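Tannase (Fusobacterium nucleatum subsp. nucleatum ATCC 25586, PDB 6YQ4) probably acts as a hydrolase, a tannase that breaks down gallotannins and protects the bacterium against them, and binds magnesium. Local coordinates at residues G255-D260 with K351-F356. Sequence-based numbering, arbitrary orientation.
Sequences GNLTND and KSPPAF
The pyrrolidine ring of P353 is met at its CD corner by both methyls of L257, while neither ring face is covered by 255-260. L257 CD2 makes the closest approach, 3.7 Å from P353 CD; L257 CD1 comes alongside at 4.1 Å from the same P353 CD. The leucine CG stands beside its own backbone N and anti to the carbonyl carbon (chi1 -70°), which sends the branched end across to the loop. L257 CD2 also rests against S352, 4.1 Å from S352 CB and equally far from S352 OG. No hydrogen bond links the two segments, which bury 96 Å² between them, most of it on L257 and P353. The polar end of S352 is satisfied by R231 NH1, on strand 228-232. Both segments belong to the long insertion between core strands 202-206 and 435-439 of the alpha/beta-hydrolase sheet, the place where many relatives carry a lid. Here L257 lies where the second strand of the two-stranded antiparallel sheet 228-232/252-256 gives way to helix 259-279. T258 is the N-cap of that helix: its OG1 caps a backbone N just beyond D260, and E261 OE1 accepts from T258 N, as in a capping box. Beyond L257, P353 also touches S265 of the same helix and E220 of helix 212-223. The peptide bond between P353 and P354 is cis, bending the loop immediately after the contact.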
loop_
_atom_site.group_PDB
_atom_site.type_symbol
_atom_site.label_atom_id
_atom_site.label_comp_id
_atom_site.label_asym_id
_atom_site.label_seq_id
_atom_site.Cartn_x
_atom_site.Cartn_y
_atom_site.Cartn_z
ATOM N N GLY A 255 8.134 21.036 -15.546
ATOM C CA GLY A 255 8.934 22.227 -15.383
ATOM C C GLY A 255 10.279 21.855 -14.804
ATOM O O GLY A 255 10.676 20.693 -14.833
ATOM N N ASN A 256 10.965 22.856 -14.260
ATOM C CA ASN A 256 12.289 22.712 -13.675
ATOM C C ASN A 256 12.273 23.159 -12.218
ATOM O O ASN A 256 11.704 24.202 -11.887
ATOM C CB ASN A 256 13.314 23.533 -14.461
ATOM C CG ASN A 256 13.438 23.080 -15.901
ATOM O OD1 ASN A 256 13.191 23.845 -16.830
ATOM N ND2 ASN A 256 13.834 21.827 -16.092
ATOM N N LEU A 257 12.917 22.377 -11.357
ATOM C CA LEU A 257 13.016 22.719 -9.942
ATOM C C LEU A 257 13.604 24.115 -9.742
ATOM O O LEU A 257 14.609 24.477 -10.359
ATOM C CB LEU A 257 13.880 21.687 -9.212
ATOM C CG LEU A 257 13.391 20.254 -8.973
ATOM C CD1 LEU A 257 14.314 19.504 -7.965
ATOM C CD2 LEU A 257 11.952 20.255 -8.498
ATOM N N THR A 258 12.983 24.892 -8.858
ATOM C CA THR A 258 13.539 26.189 -8.519
ATOM C C THR A 258 14.820 26.010 -7.710
ATOM O O THR A 258 15.160 24.911 -7.260
ATOM C CB THR A 258 12.540 27.017 -7.726
ATOM O OG1 THR A 258 12.302 26.369 -6.471
ATOM C CG2 THR A 258 11.245 27.131 -8.493
ATOM N N ASN A 259 15.535 27.120 -7.514
ATOM C CA ASN A 259 16.789 27.043 -6.774
ATOM C C ASN A 259 16.563 26.630 -5.325
ATOM O O ASN A 259 17.369 25.882 -4.759
ATOM C CB ASN A 259 17.523 28.369 -6.851
ATOM C CG ASN A 259 18.511 28.397 -7.983
ATOM O OD1 ASN A 259 19.056 27.358 -8.369
ATOM N ND2 ASN A 259 18.766 29.579 -8.516
ATOM N N ASP A 260 15.472 27.101 -4.713
ATOM C CA ASP A 260 15.166 26.695 -3.346
ATOM C C ASP A 260 14.800 25.228 -3.289
ATOM O O ASP A 260 15.165 24.523 -2.339
ATOM C CB ASP A 260 14.027 27.541 -2.775
ATOM C CG ASP A 260 14.523 28.804 -2.110
ATOM O OD1 ASP A 260 15.638 28.785 -1.538
ATOM O OD2 ASP A 260 13.787 29.816 -2.159
ATOM N N LYS A 351 7.696 13.636 -8.420
ATOM C CA LYS A 351 7.311 14.575 -7.385
ATOM C C LYS A 351 8.441 15.566 -7.124
ATOM O O LYS A 351 9.614 15.289 -7.377
ATOM C CB LYS A 351 6.941 13.822 -6.104
ATOM C CG LYS A 351 5.871 12.765 -6.320
ATOM C CD LYS A 351 5.191 12.355 -5.032
ATOM C CE LYS A 351 4.039 11.418 -5.336
ATOM N NZ LYS A 351 3.580 10.652 -4.119
ATOM N N SER A 352 8.067 16.747 -6.625
ATOM C CA SER A 352 8.993 17.807 -6.265
ATOM C C SER A 352 9.245 17.820 -4.760
ATOM O O SER A 352 8.346 17.513 -3.974
ATOM C CB SER A 352 8.452 19.169 -6.707
ATOM O OG SER A 352 8.040 19.104 -8.055
ATOM N N PRO A 353 10.443 18.217 -4.335
ATOM C CA PRO A 353 10.820 18.085 -2.923
ATOM C C PRO A 353 10.251 19.212 -2.079
ATOM O O PRO A 353 10.318 20.383 -2.473
ATOM C CB PRO A 353 12.356 18.158 -2.971
ATOM C CG PRO A 353 12.630 19.070 -4.133
ATOM C CD PRO A 353 11.489 18.902 -5.122
ATOM N N PRO A 354 9.754 18.914 -0.866
ATOM C CA PRO A 354 9.648 17.568 -0.277
ATOM C C PRO A 354 8.422 16.807 -0.789
ATOM O O PRO A 354 7.305 17.284 -0.680
ATOM C CB PRO A 354 9.534 17.841 1.240
ATOM C CG PRO A 354 9.938 19.286 1.415
ATOM C CD PRO A 354 9.557 19.973 0.142
ATOM N N ALA A 355 8.653 15.604 -1.307
ATOM C CA ALA A 355 7.645 14.889 -2.084
ATOM C C ALA A 355 6.396 14.514 -1.275
ATOM O O ALA A 355 5.311 14.393 -1.852
ATOM C CB ALA A 355 8.281 13.630 -2.688
ATOM N N PHE A 356 6.523 14.285 0.033
ATOM C CA PHE A 356 5.402 13.859 0.869
ATOM C C PHE A 356 4.993 14.905 1.899
ATOM O O PHE A 356 3.807 15.256 1.975
ATOM C CB PHE A 356 5.731 12.516 1.552
ATOM C CG PHE A 356 5.952 11.400 0.572
ATOM C CD1 PHE A 356 7.201 11.215 -0.015
ATOM C CD2 PHE A 356 4.907 10.585 0.183
ATOM C CE1 PHE A 356 7.405 10.242 -0.952
ATOM C CE2 PHE A 356 5.112 9.592 -0.755
ATOM C CZ PHE A 356 6.368 9.416 -1.320
#